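Local structure of RhCC (Rhodococcus jostii, 4U5R) at the interface of chains A and B. The protein acts as a cofactor-independent oxygenase and belongs to the tautomerase superfamily. Numbering follows the deposited sequence. Chains: chain A/B, RhCC.

Contact 1: the interface of chains A and B. Residues chain A 2, 4, 42, 44; chain B 4, 6, 65, 104.
A:Tyr2 of strand 2-8 projects from chain A toward B:His104, B:Arg65 and B:Phe6, and its side chain meets them in that order from base to tip. Its CG lies anti to the backbone N (chi1 166°), which sends the ring toward chain B. Near the base, CB and ring atom CG pass the imidazole of B:His104, whose CE1 is 4.0 Å from A:Tyr2 CG and directly over that end of the ring face. The two rings pack edge-to-face, their planes 61° apart. Further along, A:Tyr2 CE2 touches the aliphatic CD of the extended B:Arg65 at 4.0 Å, on the same face. At the tip the phenol OH reaches the end of the B:Phe6 ring, 3.4 Å from its CZ. A long aromatic residue suits this place because one ring can serve three neighbours.

B:Phe6 is also packed by A:Leu42, whose CD1 methyl sits 3.7 Å above the ring plane, over its centre. The methylene CE of A:Lys44 meets B:Phe6 CE1 at 3.5 Å. This patch joins the subunits by aromatic and aliphatic packing close to the amino-terminal proline that is the hallmark of the superfamily.

Contact 2: the interface of chains A and B. Residues chain A 2, 37-38, 40, 69, 113, 115; chain B 52-53, 61, 63, 102.
A:Trp113 and B:Glu102 are joined by a direct hydrogen bond: the indole NE1 donates to the carboxylate OE2 over 2.6 Å, with 161° at the hydrogen. The acceptor lies close to the indole plane, 12° out of it, and OE2 uses its anti lone pair. B:Glu102, extended with CG anti to its backbone N, is long enough to carry its carboxylate across the boundary.

Two waters extend this grip. Water 1 links B:Glu102 OE1 to the A:Phe37 carbonyl O, 2.9 Å from the water, and water 2, 2.7 Å from the A:Tyr38 carbonyl O, links it to B:Glu102 OE2.

Within chain B, a salt bridge from B:Arg63 NE to B:Glu102 OE1 (3.1 Å) fixes the carboxylate and probably offsets its charge. The arginine turns at chi2 (55°), and its guanidinium lies between that carboxylate and the A:Tyr2 ring, whose CD1 is 3.8 Å above the plane. A:Ile69 CD1 meets the guanidinium at its edge.

Apolar contacts flank this polar group. A:Val40 CG2 meets B:Phe61 CE2 tip to tip at 3.9 Å, and B:Val53 CG1 packs on the backbone of A:Phe37, 3.8 Å from its CA. Beta-branched valine favours extended strands and offers compact methyls. The backbones of A:Val40 and B:Val53, and of A:Thr115 and B:Glu102, pair as antiparallel bridges. The patch thus fastens the edges of the two subunits around a polar centre at B:Glu102.

Contact 3: the interface of chains A and B. Residues chain A 14, 17-18, 21-22, 25, 41, 43; chain B 52, 55-56.
B:Tyr52 and A:Val41 exchange a pair of backbone hydrogen bonds: A:Val41 N to B:Tyr52 O at 2.8 Å, and B:Tyr52 N to A:Val41 O, also 2.8 Å. This antiparallel bridge sets the tyrosine ring against helix 14-32 of chain A. There A:Lys17 CB touches B:Tyr52 CZ at 3.5 Å, while the A:Ser21 side chain packs at the base of the ring and its neighbouring CB. The phenol end reaches toward A:Pro14, at the start of the helix. A:Phe43 stands perpendicular to the tyrosine (planes 90° apart), with its CD2 3.7 Å from B:Tyr52 CD1. A broad, flat tyrosine suits a place between strand 40-46 and helix 14-32, offering its ring to both.

B:Gly55 lies against the same helix. Its positive phi (84°) is readily adopted by glycine, and the missing side chain lets its CA approach A:Glu22. Water 3 takes up B:Gly55 N at 2.9 Å and links it to A:Thr25 OG1; water 4 links B:Gly55 O to the A:Glu22 carboxylate.

Behind these contacts, side-chain hydroxyls of the helix are held by its own carbonyls. A:Ser21 OG, at chi1 65°, turns back to donate to A:Lys17 O over 2.8 Å, and A:Thr25 OG1 likewise donates to A:Ser21 O. A:Lys17 CG lies over the centre of the A:Phe43 ring, steadying it. Strand 51-53 of chain B thereby adds to strand 40-46 of chain A, with helix 14-32 packed across the join.

Contact 1: the interface of chains A and B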
# COMPACT_ATOMS: atom_id res chain seq x y z
N TYR A 2 -1.94 -2.60 -10.01
CA TYR A 2 -0.94 -1.66 -9.56
C TYR A 2 0.20 -2.45 -8.94
O TYR A 2 0.04 -2.99 -7.86
CB TYR A 2 -1.60 -0.71 -8.56
CG TYR A 2 -0.66 0.12 -7.74
CD1 TYR A 2 -0.06 1.25 -8.28
CD2 TYR A 2 -0.40 -0.19 -6.41
CE1 TYR A 2 0.79 2.03 -7.52
CE2 TYR A 2 0.45 0.58 -5.65
CZ TYR A 2 1.04 1.69 -6.21
OH TYR A 2 1.89 2.47 -5.47
N GLU A 4 4.12 -2.79 -7.42
CA GLU A 4 5.38 -2.21 -6.98
C GLU A 4 6.43 -3.28 -6.90
O GLU A 4 6.21 -4.31 -6.27
CB GLU A 4 5.25 -1.59 -5.60
CG GLU A 4 4.30 -0.45 -5.50
CD GLU A 4 4.01 -0.15 -4.05
OE1 GLU A 4 3.34 -0.99 -3.41
OE2 GLU A 4 4.47 0.88 -3.55
N LEU A 42 5.63 -0.00 -11.09
CA LEU A 42 6.58 0.98 -10.57
C LEU A 42 7.79 0.24 -10.05
O LEU A 42 7.65 -0.59 -9.16
CB LEU A 42 5.96 1.81 -9.44
CG LEU A 42 4.59 2.43 -9.70
CD1 LEU A 42 4.09 3.32 -8.52
CD2 LEU A 42 4.63 3.23 -11.00
N LYS A 44 11.13 0.40 -7.95
CA LYS A 44 11.68 1.24 -6.90
C LYS A 44 13.04 0.70 -6.44
O LYS A 44 13.12 -0.30 -5.74
CB LYS A 44 10.68 1.34 -5.75
CG LYS A 44 9.31 1.88 -6.20
CD LYS A 44 8.25 1.82 -5.10
CE LYS A 44 6.95 2.48 -5.51
NZ LYS A 44 5.95 2.54 -4.39
N GLU B 4 -0.50 8.76 -1.43
CA GLU B 4 0.75 8.66 -2.15
C GLU B 4 0.57 9.22 -3.53
O GLU B 4 -0.32 8.78 -4.25
CB GLU B 4 1.19 7.22 -2.26
CG GLU B 4 1.66 6.58 -0.99
CD GLU B 4 1.92 5.11 -1.21
OE1 GLU B 4 0.96 4.38 -1.55
OE2 GLU B 4 3.09 4.69 -1.11
N PHE B 6 2.72 9.56 -6.93
CA PHE B 6 3.91 9.20 -7.69
C PHE B 6 3.97 10.02 -8.97
O PHE B 6 3.09 9.89 -9.80
CB PHE B 6 3.89 7.71 -8.04
CG PHE B 6 3.90 6.80 -6.85
CD1 PHE B 6 5.10 6.36 -6.32
CD2 PHE B 6 2.71 6.32 -6.31
CE1 PHE B 6 5.12 5.49 -5.25
CE2 PHE B 6 2.72 5.46 -5.23
CZ PHE B 6 3.92 5.04 -4.69
N ARG B 65 -2.50 6.80 -4.97
CA ARG B 65 -3.14 5.74 -4.19
C ARG B 65 -3.38 6.25 -2.78
O ARG B 65 -2.52 6.89 -2.22
CB ARG B 65 -2.26 4.48 -4.14
CG ARG B 65 -2.90 3.34 -3.37
CD ARG B 65 -1.88 2.29 -2.93
NE ARG B 65 -2.59 1.16 -2.36
CZ ARG B 65 -3.05 1.12 -1.11
NH1 ARG B 65 -2.83 2.14 -0.29
NH2 ARG B 65 -3.72 0.05 -0.69
N HIS B 104 -6.73 5.29 -7.03
CA HIS B 104 -7.62 4.37 -6.34
C HIS B 104 -7.49 4.47 -4.82
O HIS B 104 -6.49 4.98 -4.29
CB HIS B 104 -7.43 2.92 -6.83
CG HIS B 104 -6.20 2.22 -6.33
ND1 HIS B 104 -4.94 2.46 -6.84
CD2 HIS B 104 -6.05 1.22 -5.42
CE1 HIS B 104 -4.06 1.68 -6.24
NE2 HIS B 104 -4.71 0.91 -5.37

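Contact 2: the interface of chains A and B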
# COMPACT_ATOMS: atom_id res chain seq x y z
N TYR A 2 -1.94 -2.60 -10.01
CA TYR A 2 -0.94 -1.66 -9.56
C TYR A 2 0.20 -2.45 -8.94
O TYR A 2 0.04 -2.99 -7.86
CB TYR A 2 -1.60 -0.71 -8.56
CG TYR A 2 -0.66 0.12 -7.74
CD1 TYR A 2 -0.06 1.25 -8.28
CD2 TYR A 2 -0.40 -0.19 -6.41
CE1 TYR A 2 0.79 2.03 -7.52
CE2 TYR A 2 0.45 0.58 -5.65
CZ TYR A 2 1.04 1.69 -6.21
OH TYR A 2 1.89 2.47 -5.47
N PHE A 37 -3.10 -0.31 -20.67
CA PHE A 37 -2.70 0.85 -19.89
C PHE A 37 -3.19 0.76 -18.44
O PHE A 37 -2.73 1.53 -17.60
CB PHE A 37 -3.17 2.16 -20.54
CG PHE A 37 -4.65 2.39 -20.50
CD1 PHE A 37 -5.46 1.93 -21.53
CD2 PHE A 37 -5.22 3.12 -19.46
CE1 PHE A 37 -6.82 2.16 -21.51
CE2 PHE A 37 -6.59 3.35 -19.44
CZ PHE A 37 -7.38 2.86 -20.46
N TYR A 38 -4.11 -0.16 -18.14
CA TYR A 38 -4.47 -0.39 -16.74
C TYR A 38 -3.28 -0.90 -15.95
O TYR A 38 -3.26 -0.76 -14.72
CB TYR A 38 -5.58 -1.43 -16.57
CG TYR A 38 -7.00 -1.04 -16.90
CD1 TYR A 38 -7.32 0.15 -17.52
CD2 TYR A 38 -8.03 -1.93 -16.59
CE1 TYR A 38 -8.66 0.46 -17.81
CE2 TYR A 38 -9.35 -1.64 -16.88
CZ TYR A 38 -9.66 -0.44 -17.49
OH TYR A 38 -10.98 -0.15 -17.78
N VAL A 40 -0.00 -0.93 -14.39
CA VAL A 40 1.01 0.02 -13.98
C VAL A 40 2.04 -0.69 -13.11
O VAL A 40 1.69 -1.26 -12.08
CB VAL A 40 0.39 1.20 -13.24
CG1 VAL A 40 1.48 2.11 -12.67
CG2 VAL A 40 -0.55 1.97 -14.19
N ILE A 69 -7.64 -4.17 -8.63
CA ILE A 69 -8.73 -3.22 -8.50
C ILE A 69 -9.91 -3.53 -9.41
O ILE A 69 -11.06 -3.43 -8.99
CB ILE A 69 -8.24 -1.79 -8.81
CG1 ILE A 69 -6.88 -1.54 -8.15
CG2 ILE A 69 -9.27 -0.76 -8.37
CD1 ILE A 69 -6.12 -0.34 -8.71
N TRP A 113 -12.16 4.00 -7.82
CA TRP A 113 -11.08 3.91 -8.78
C TRP A 113 -11.44 4.70 -10.02
O TRP A 113 -12.54 4.57 -10.53
CB TRP A 113 -10.82 2.43 -9.09
CG TRP A 113 -10.01 2.10 -10.31
CD1 TRP A 113 -8.78 2.60 -10.65
CD2 TRP A 113 -10.34 1.13 -11.32
NE1 TRP A 113 -8.34 2.02 -11.82
CE2 TRP A 113 -9.28 1.12 -12.25
CE3 TRP A 113 -11.43 0.28 -11.53
CZ2 TRP A 113 -9.28 0.30 -13.38
CZ3 TRP A 113 -11.44 -0.53 -12.65
CH2 TRP A 113 -10.37 -0.51 -13.56
N THR A 115 -9.65 6.21 -13.86
CA THR A 115 -8.52 6.35 -14.78
C THR A 115 -8.73 7.59 -15.64
O THR A 115 -9.77 7.70 -16.30
CB THR A 115 -8.38 5.11 -15.69
OG1 THR A 115 -9.62 4.86 -16.37
CG2 THR A 115 -8.01 3.88 -14.89
N TYR B 52 6.19 2.04 -15.57
CA TYR B 52 5.85 1.34 -16.80
C TYR B 52 4.34 1.11 -16.88
O TYR B 52 3.76 0.48 -16.01
CB TYR B 52 6.62 0.01 -16.90
CG TYR B 52 8.06 0.26 -17.26
CD1 TYR B 52 8.94 0.80 -16.34
CD2 TYR B 52 8.53 0.02 -18.55
CE1 TYR B 52 10.24 1.08 -16.66
CE2 TYR B 52 9.84 0.30 -18.90
CZ TYR B 52 10.69 0.83 -17.94
OH TYR B 52 12.00 1.11 -18.25
N VAL B 53 3.74 1.64 -17.94
CA VAL B 53 2.30 1.58 -18.14
C VAL B 53 2.05 0.77 -19.41
O VAL B 53 2.56 1.13 -20.47
CB VAL B 53 1.69 3.00 -18.27
CG1 VAL B 53 0.19 2.90 -18.62
CG2 VAL B 53 1.91 3.80 -16.98
N PHE B 61 3.24 10.25 -16.45
CA PHE B 61 2.16 9.58 -15.76
C PHE B 61 2.22 9.80 -14.25
O PHE B 61 3.27 9.61 -13.63
CB PHE B 61 2.20 8.08 -16.11
CG PHE B 61 1.01 7.30 -15.61
CD1 PHE B 61 -0.16 7.25 -16.35
CD2 PHE B 61 1.08 6.59 -14.43
CE1 PHE B 61 -1.26 6.51 -15.90
CE2 PHE B 61 -0.01 5.86 -13.97
CZ PHE B 61 -1.18 5.83 -14.70
N ARG B 63 0.59 8.54 -10.74
CA ARG B 63 -0.21 7.49 -10.09
C ARG B 63 -0.50 7.86 -8.64
O ARG B 63 0.43 8.13 -7.88
CB ARG B 63 0.53 6.14 -10.18
CG ARG B 63 -0.30 4.90 -9.83
CD ARG B 63 -1.55 4.84 -10.70
NE ARG B 63 -2.25 3.57 -10.56
CZ ARG B 63 -3.17 3.28 -9.64
NH1 ARG B 63 -3.51 4.17 -8.71
NH2 ARG B 63 -3.72 2.08 -9.66
N GLU B 102 -4.07 8.05 -12.80
CA GLU B 102 -4.95 7.02 -12.28
C GLU B 102 -4.93 7.12 -10.76
O GLU B 102 -3.90 7.41 -10.16
CB GLU B 102 -4.50 5.62 -12.74
CG GLU B 102 -5.42 4.50 -12.27
CD GLU B 102 -5.01 3.11 -12.74
OE1 GLU B 102 -3.85 2.91 -13.15
OE2 GLU B 102 -5.86 2.20 -12.68
O HOH W 1 -3.90 3.47 -15.76
O HOH W 2 -5.37 -0.42 -13.13

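Contact 3: the interface of chains A and B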
# COMPACT_ATOMS: atom_id res chain seq x y z
N PRO A 14 16.76 -0.57 -18.26
CA PRO A 14 15.47 -0.22 -18.86
C PRO A 14 14.92 -1.34 -19.75
O PRO A 14 13.72 -1.59 -19.73
CB PRO A 14 15.78 1.05 -19.67
CG PRO A 14 16.93 1.67 -18.90
CD PRO A 14 17.77 0.49 -18.47
N LYS A 17 13.28 -3.86 -17.50
CA LYS A 17 12.03 -3.35 -16.96
C LYS A 17 10.93 -3.38 -18.01
O LYS A 17 9.77 -3.68 -17.71
CB LYS A 17 12.23 -1.94 -16.41
CG LYS A 17 13.11 -1.91 -15.16
CD LYS A 17 13.19 -0.53 -14.52
CE LYS A 17 14.42 0.22 -14.97
NZ LYS A 17 14.72 1.33 -14.02
N GLU A 18 11.30 -3.07 -19.25
CA GLU A 18 10.36 -3.16 -20.36
C GLU A 18 9.91 -4.59 -20.53
O GLU A 18 8.72 -4.88 -20.59
CB GLU A 18 10.98 -2.65 -21.66
CG GLU A 18 9.97 -2.53 -22.78
CD GLU A 18 10.53 -1.80 -23.98
OE1 GLU A 18 11.40 -2.37 -24.67
OE2 GLU A 18 10.12 -0.64 -24.20
N SER A 21 7.86 -5.73 -17.39
CA SER A 21 6.57 -5.07 -17.27
C SER A 21 5.68 -5.52 -18.42
O SER A 21 4.47 -5.62 -18.25
CB SER A 21 6.69 -3.54 -17.24
OG SER A 21 7.20 -3.03 -18.45
N GLU A 22 6.29 -5.85 -19.57
CA GLU A 22 5.54 -6.44 -20.68
C GLU A 22 4.99 -7.83 -20.32
O GLU A 22 3.83 -8.15 -20.65
CB GLU A 22 6.41 -6.54 -21.95
CG GLU A 22 5.78 -7.40 -23.03
CD GLU A 22 4.49 -6.80 -23.57
OE1 GLU A 22 4.31 -5.57 -23.44
OE2 GLU A 22 3.65 -7.57 -24.10
N THR A 25 2.12 -7.26 -17.97
CA THR A 25 0.97 -6.78 -18.74
C THR A 25 0.29 -7.93 -19.48
O THR A 25 -0.94 -7.99 -19.54
CB THR A 25 1.41 -5.67 -19.71
OG1 THR A 25 1.92 -4.57 -18.95
CG2 THR A 25 0.26 -5.14 -20.57
N VAL A 41 3.30 -0.64 -13.52
CA VAL A 41 4.39 -1.25 -12.76
C VAL A 41 5.42 -0.19 -12.39
O VAL A 41 5.99 0.47 -13.27
CB VAL A 41 5.08 -2.38 -13.56
CG1 VAL A 41 6.18 -3.02 -12.72
CG2 VAL A 41 4.05 -3.43 -13.99
N PHE A 43 8.96 0.54 -10.61
CA PHE A 43 10.21 -0.03 -10.15
C PHE A 43 10.89 0.90 -9.15
O PHE A 43 11.19 2.06 -9.46
CB PHE A 43 11.15 -0.31 -11.33
CG PHE A 43 10.68 -1.43 -12.22
CD1 PHE A 43 11.01 -2.74 -11.94
CD2 PHE A 43 9.93 -1.16 -13.36
CE1 PHE A 43 10.57 -3.77 -12.74
CE2 PHE A 43 9.50 -2.18 -14.17
CZ PHE A 43 9.83 -3.50 -13.87
N TYR B 52 6.19 2.04 -15.57
CA TYR B 52 5.85 1.34 -16.80
C TYR B 52 4.34 1.11 -16.88
O TYR B 52 3.76 0.48 -16.01
CB TYR B 52 6.62 0.01 -16.90
CG TYR B 52 8.06 0.26 -17.26
CD1 TYR B 52 8.94 0.80 -16.34
CD2 TYR B 52 8.53 0.02 -18.55
CE1 TYR B 52 10.24 1.08 -16.66
CE2 TYR B 52 9.84 0.30 -18.90
CZ TYR B 52 10.69 0.83 -17.94
OH TYR B 52 12.00 1.11 -18.25
N GLY B 55 3.38 -1.91 -20.19
CA GLY B 55 4.62 -2.52 -20.63
C GLY B 55 5.59 -1.56 -21.29
O GLY B 55 6.57 -1.98 -21.89
N LYS B 56 5.29 -0.26 -21.22
CA LYS B 56 6.17 0.74 -21.83
C LYS B 56 6.42 1.85 -20.83
O LYS B 56 5.50 2.26 -20.12
CB LYS B 56 5.55 1.30 -23.11
CG LYS B 56 5.28 0.25 -24.19
CD LYS B 56 4.65 0.86 -25.44
CE LYS B 56 4.26 -0.23 -26.44
NZ LYS B 56 3.65 0.32 -27.69
O HOH W 3 3.27 -2.15 -17.31
O HOH W 4 5.75 -3.74 -24.33

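The three contacts are neighbouring parts of one interface. By the centres of their C-alpha atoms, contact 1 lies about 8 Å from contact 2 and 13 Å from contact 3, while contacts 2 and 3 are about 12 Å apart. A:Tyr2 belongs to contacts 1 and 2, B:Tyr52 to contacts 2 and 3, and strand 40-46 of chain A contributes to all three. Strands 61-68 and 100-107 of chain B serve contacts 1 and 2. Strand 2-8 of both chains enters contact 1, but most other elements differ; not being an exact two-fold, the interface could repeat around the three-chain assembly, as in the superfamily's common trimers.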